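Local coordinates for protein salivary nitrophorin (PDB 1Y21) that carries nitric oxide on a heme in the saliva of the bed bug and delivers it to the victim during feeding, causing vasodilation, at residues Leu7-Val12 with Ala276-Thr281; Ile80-Gly85 with Gln112-Gly117. All coordinates share one frame; numbering follows the deposited sequence.

Contact 1: Leu7-Val12 with Ala276-Thr281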
loop_
_atom_site.group_PDB
_atom_site.type_symbol
_atom_site.label_atom_id
_atom_site.label_comp_id
_atom_site.label_asym_id
_atom_site.label_seq_id
_atom_site.Cartn_x
_atom_site.Cartn_y
_atom_site.Cartn_z
ATOM N N LEU A 7 19.467 -1.024 -0.913
ATOM C CA LEU A 7 18.548 -2.149 -0.974
ATOM C C LEU A 7 17.332 -1.723 -1.795
ATOM O O LEU A 7 17.040 -0.505 -1.888
ATOM C CB LEU A 7 18.101 -2.565 0.413
ATOM C CG LEU A 7 19.129 -3.168 1.353
ATOM C CD1 LEU A 7 18.483 -3.395 2.633
ATOM C CD2 LEU A 7 19.707 -4.493 0.809
ATOM N N SER A 8 16.652 -2.691 -2.401
ATOM C CA SER A 8 15.434 -2.392 -3.180
ATOM C C SER A 8 14.192 -2.929 -2.510
ATOM O O SER A 8 14.226 -3.922 -1.788
ATOM C CB SER A 8 15.493 -2.977 -4.572
ATOM O OG SER A 8 15.785 -4.353 -4.536
ATOM N N VAL A 9 13.081 -2.246 -2.754
ATOM C CA VAL A 9 11.826 -2.565 -2.063
ATOM C C VAL A 9 10.751 -2.470 -3.138
ATOM O O VAL A 9 10.796 -1.526 -3.954
ATOM C CB VAL A 9 11.513 -1.518 -0.924
ATOM C CG1 VAL A 9 10.142 -1.743 -0.315
ATOM C CG2 VAL A 9 12.545 -1.534 0.110
ATOM N N HIS A 10 9.861 -3.458 -3.189
ATOM C CA HIS A 10 8.642 -3.396 -3.998
ATOM C C HIS A 10 7.429 -3.402 -3.063
ATOM O O HIS A 10 7.332 -4.201 -2.082
ATOM C CB HIS A 10 8.520 -4.591 -4.990
ATOM C CG HIS A 10 9.446 -4.549 -6.168
ATOM N ND1 HIS A 10 9.249 -5.355 -7.286
ATOM C CD2 HIS A 10 10.579 -3.845 -6.404
ATOM C CE1 HIS A 10 10.214 -5.115 -8.160
ATOM N NE2 HIS A 10 11.052 -4.229 -7.638
ATOM N N THR A 11 6.480 -2.530 -3.344
ATOM C CA THR A 11 5.235 -2.572 -2.653
ATOM C C THR A 11 4.076 -2.677 -3.610
ATOM O O THR A 11 4.139 -2.105 -4.698
ATOM C CB THR A 11 5.011 -1.369 -1.770
ATOM O OG1 THR A 11 4.931 -0.183 -2.565
ATOM C CG2 THR A 11 6.204 -1.144 -0.867
ATOM N N VAL A 12 3.030 -3.340 -3.134
ATOM C CA VAL A 12 1.753 -3.366 -3.852
ATOM C C VAL A 12 0.600 -3.175 -2.957
ATOM O O VAL A 12 0.490 -3.727 -1.846
ATOM C CB VAL A 12 1.654 -4.621 -4.764
ATOM C CG1 VAL A 12 1.738 -5.870 -3.993
ATOM C CG2 VAL A 12 0.380 -4.579 -5.666
ATOM N N ALA A 276 4.747 -0.038 -6.609
ATOM C CA ALA A 276 5.836 0.910 -6.494
ATOM C C ALA A 276 7.155 0.167 -6.244
ATOM O O ALA A 276 7.177 -0.853 -5.566
ATOM C CB ALA A 276 5.590 1.900 -5.393
ATOM N N LYS A 277 8.201 0.739 -6.810
ATOM C CA LYS A 277 9.581 0.261 -6.670
ATOM C C LYS A 277 10.503 1.383 -6.103
ATOM O O LYS A 277 10.429 2.540 -6.527
ATOM C CB LYS A 277 10.060 -0.210 -8.016
ATOM C CG LYS A 277 9.157 -1.305 -8.612
ATOM C CD LYS A 277 9.737 -1.772 -9.967
ATOM C CE LYS A 277 8.852 -2.796 -10.606
ATOM N NZ LYS A 277 9.356 -3.247 -11.913
ATOM N N PHE A 278 11.331 1.023 -5.140
ATOM C CA PHE A 278 12.226 1.967 -4.458
ATOM C C PHE A 278 13.632 1.418 -4.294
ATOM O O PHE A 278 13.797 0.246 -4.110
ATOM C CB PHE A 278 11.707 2.223 -3.028
ATOM C CG PHE A 278 10.264 2.707 -2.983
ATOM C CD1 PHE A 278 9.207 1.808 -2.808
ATOM C CD2 PHE A 278 9.987 4.026 -3.083
ATOM C CE1 PHE A 278 7.917 2.263 -2.711
ATOM C CE2 PHE A 278 8.629 4.471 -3.052
ATOM C CZ PHE A 278 7.637 3.566 -2.848
ATOM N N ARG A 279 14.594 2.319 -4.239
ATOM C CA ARG A 279 15.967 2.016 -3.790
ATOM C C ARG A 279 16.250 2.842 -2.552
ATOM O O ARG A 279 16.057 4.048 -2.571
ATOM C CB ARG A 279 16.915 2.380 -4.916
ATOM C CG ARG A 279 18.378 2.104 -4.662
ATOM C CD ARG A 279 19.224 2.408 -5.908
ATOM N NE ARG A 279 18.861 1.508 -7.009
ATOM C CZ ARG A 279 18.699 1.905 -8.273
ATOM N NH1 ARG A 279 18.894 3.181 -8.605
ATOM N NH2 ARG A 279 18.332 1.031 -9.216
ATOM N N VAL A 280 16.634 2.194 -1.486
ATOM C CA VAL A 280 16.976 2.867 -0.244
ATOM C C VAL A 280 18.485 2.838 -0.020
ATOM O O VAL A 280 19.135 1.889 -0.464
ATOM C CB VAL A 280 16.214 2.341 0.986
ATOM C CG1 VAL A 280 14.724 2.378 0.709
ATOM C CG2 VAL A 280 16.654 0.942 1.467
ATOM N N THR A 281 18.994 3.880 0.612
ATOM C CA THR A 281 20.464 4.003 0.901
ATOM C C THR A 281 20.620 3.923 2.395
ATOM O O THR A 281 20.100 4.778 3.126
ATOM C CB THR A 281 21.026 5.291 0.352
ATOM O OG1 THR A 281 20.875 5.329 -1.079
ATOM C CG2 THR A 281 22.597 5.343 0.581
#

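Contact 2: Ile80-Gly85 with Gln112-Gly117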
loop_
_atom_site.group_PDB
_atom_site.type_symbol
_atom_site.label_atom_id
_atom_site.label_comp_id
_atom_site.label_asym_id
_atom_site.label_seq_id
_atom_site.Cartn_x
_atom_site.Cartn_y
_atom_site.Cartn_z
ATOM N N ILE A 80 -3.852 -10.204 9.168
ATOM C CA ILE A 80 -5.190 -9.973 8.590
ATOM C C ILE A 80 -6.164 -9.478 9.671
ATOM O O ILE A 80 -6.133 -9.945 10.833
ATOM C CB ILE A 80 -5.738 -11.242 7.923
ATOM C CG1 ILE A 80 -5.547 -12.461 8.829
ATOM C CG2 ILE A 80 -4.996 -11.506 6.638
ATOM C CD1 ILE A 80 -6.609 -13.589 8.678
ATOM N N THR A 81 -6.972 -8.490 9.332
ATOM C CA THR A 81 -8.138 -8.115 10.104
ATOM C C THR A 81 -9.357 -8.350 9.204
ATOM O O THR A 81 -9.266 -9.000 8.160
ATOM C CB THR A 81 -8.079 -6.639 10.573
ATOM O OG1 THR A 81 -8.236 -5.753 9.450
ATOM C CG2 THR A 81 -6.714 -6.299 11.120
ATOM N N GLU A 82 -10.504 -7.872 9.660
ATOM C CA GLU A 82 -11.745 -7.952 8.907
ATOM C C GLU A 82 -11.566 -7.289 7.525
ATOM O O GLU A 82 -11.977 -7.794 6.484
ATOM C CB GLU A 82 -12.819 -7.162 9.690
ATOM C CG GLU A 82 -14.043 -7.910 10.227
ATOM C CD GLU A 82 -15.265 -7.005 10.625
ATOM O OE1 GLU A 82 -15.352 -6.618 11.838
ATOM O OE2 GLU A 82 -16.189 -6.721 9.776
ATOM N N THR A 83 -10.936 -6.133 7.514
ATOM C CA THR A 83 -10.907 -5.346 6.297
ATOM C C THR A 83 -9.525 -5.141 5.713
ATOM O O THR A 83 -9.451 -4.562 4.663
ATOM C CB THR A 83 -11.471 -3.943 6.548
ATOM O OG1 THR A 83 -10.682 -3.306 7.552
ATOM C CG2 THR A 83 -12.917 -3.996 7.060
ATOM N N MET A 84 -8.460 -5.552 6.399
ATOM C CA MET A 84 -7.078 -5.329 5.912
ATOM C C MET A 84 -6.205 -6.574 5.978
ATOM O O MET A 84 -6.389 -7.436 6.829
ATOM C CB MET A 84 -6.333 -4.230 6.703
ATOM C CG MET A 84 -7.003 -2.893 6.638
ATOM S SD MET A 84 -6.235 -1.732 7.807
ATOM C CE MET A 84 -7.287 -1.954 9.206
ATOM N N GLY A 85 -5.265 -6.629 5.059
ATOM C CA GLY A 85 -4.162 -7.545 5.078
ATOM C C GLY A 85 -2.847 -6.858 4.773
ATOM O O GLY A 85 -2.757 -6.021 3.864
ATOM N N GLN A 112 -16.231 -1.731 15.929
ATOM C CA GLN A 112 -16.492 -2.807 14.968
ATOM C C GLN A 112 -15.191 -3.413 14.397
ATOM O O GLN A 112 -15.257 -4.243 13.491
ATOM C CB GLN A 112 -17.338 -2.264 13.817
ATOM C CG GLN A 112 -18.652 -1.614 14.248
ATOM C CD GLN A 112 -19.585 -2.606 14.956
ATOM O OE1 GLN A 112 -19.898 -3.666 14.400
ATOM N NE2 GLN A 112 -20.001 -2.285 16.194
ATOM N N LYS A 113 -14.027 -2.967 14.905
ATOM C CA LYS A 113 -12.687 -3.339 14.397
ATOM C C LYS A 113 -12.499 -3.254 12.856
ATOM O O LYS A 113 -11.726 -4.032 12.291
ATOM C CB LYS A 113 -12.238 -4.746 14.898
ATOM C CG LYS A 113 -12.761 -5.199 16.303
ATOM C CD LYS A 113 -13.173 -6.699 16.359
ATOM C CE LYS A 113 -14.417 -7.058 15.470
ATOM N NZ LYS A 113 -14.071 -7.862 14.191
ATOM N N LYS A 114 -13.193 -2.313 12.206
ATOM C CA LYS A 114 -13.231 -2.205 10.748
ATOM C C LYS A 114 -12.233 -1.147 10.168
ATOM O O LYS A 114 -11.760 -1.292 9.053
ATOM C CB LYS A 114 -14.627 -1.810 10.303
ATOM C CG LYS A 114 -15.645 -2.954 10.248
ATOM C CD LYS A 114 -16.235 -3.111 8.825
ATOM C CE LYS A 114 -17.663 -2.505 8.656
ATOM N NZ LYS A 114 -17.782 -1.515 7.507
ATOM N N SER A 115 -11.998 -0.064 10.893
ATOM C CA SER A 115 -11.038 0.961 10.469
ATOM C C SER A 115 -9.844 0.898 11.390
ATOM O O SER A 115 -9.912 0.367 12.498
ATOM C CB SER A 115 -11.696 2.344 10.432
ATOM O OG SER A 115 -12.724 2.384 9.419
ATOM N N GLY A 116 -8.755 1.472 10.921
ATOM C CA GLY A 116 -7.511 1.592 11.632
ATOM C C GLY A 116 -6.372 1.194 10.723
ATOM O O GLY A 116 -6.344 1.598 9.588
ATOM N N GLY A 117 -5.438 0.409 11.229
ATOM C CA GLY A 117 -4.256 0.065 10.467
ATOM C C GLY A 117 -3.396 -1.020 11.105
ATOM O O GLY A 117 -3.676 -1.543 12.172
HETATM O O HOH W 1 -10.067 -4.072 10.194
#

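Contact 1: Leu7-Val12 with Ala276-Thr281
Lys277 lays its aliphatic chain over one face of the His10 imidazole. CG makes the CH-pi contact, 3.8 Å from the centroid of the His10 ring and set toward the rim. The chain is extended beyond CG, which carries CD and CE past the rim by NE2 and CE1, with Lys277 CE 3.6 Å from His10 CE1. The two side chains cross at a slant. Polar ends turn to other partners: Lys277 NZ makes a salt bridge with Glu35, and His10 ND1 is hydrogen-bonded to the carbonyl of Leu29, which helps fix the ring's rotation. Strands 6-17 and 274-281 are antiparallel neighbours in a six-stranded sheet of the DNase I-like sandwich fold. Six backbone hydrogen bonds join 7-12 to 276-281, in hydrogen-bonded pairs at Leu7-Val280, Val9-Phe278 and Thr11-Ala276. Val280 N to Leu7 O, at 2.8 Å, is the shortest. These three pairs send their side chains to the face packed on strands 127-135 and 165-170. There Thr11 OG1 lies in the plane of the Phe278 ring, at its edge, 3.9 Å from Phe278 CE1. Thr11 OG1 also touches Ala276 CB, at 3.6 Å. Further along, Leu7 CB rests against Val280 CG2 at 3.9 Å.

Contact 2: Ile80-Gly85 with Gln112-Gly117
Glu82 and Lys113 cross at about a right angle, and their ends meet in a salt bridge. Lys113 NZ comes to Glu82 OE1 at 3.0 Å, on the anti side of the carboxylate and 20° out of its plane. The lysine reaches it through bends at chi2, chi3 and chi4. Lys114 runs obliquely past the same carboxylate and offers carbon rather than charge: its CD lies 3.7 Å from Glu82 OE2. Thr83 stands roughly perpendicular to Lys114. Its hydroxyl OG1 donates to Lys114 O at 2.7 Å, tilted 28° from the carbonyl plane. With chi1 at 60°, CG2 is left anti to the carbonyl carbon, and this methyl packs against Lys114 CD. Water 1 ties the two turns together. It donates to Thr83 OG1 and to Lys113 O, and it is also hydrogen-bonded to Thr81 OG1 at 2.6 Å. Beside this polar group Met84 bends at chi3 and sets its methyl CE on the peptide between Gly116 and Gly117, 3.6 Å from Gly117 N. Thr81 OG1 also accepts from Met84 N at 3.1 Å, and Thr81 N donates to Met84 O. Residues 81-83 form the turn of a beta hairpin between strands 73-80 and 84-91, braced by an ST motif and packed against the turn that leads into strand 116-124 of the facing five-stranded sheet in the DNase I-like sandwich.

Contact 1 joins strands near the two ends of the chain: 7-12 and 276-281 lie on neighbouring inner strands of the six-stranded sheet. Contact 2 falls between them in sequence, its segments 27 residues apart at their closest ends. Its 80-85 segment belongs to the same sheet, at the hairpin of strands 73-80 and 84-91, while 112-117 leads into the five-stranded sheet. Contact 1 therefore works within one sheet and contact 2 bridges both. Their centres are about 25 Å apart, on opposite sides of the chain's centre, and their nearest atoms about 7 Å apart. Hairpin residues Ile80 (heme and nitric oxide) and Gly85 (nitric oxide) touch the ligands; contact 1 lies away from them.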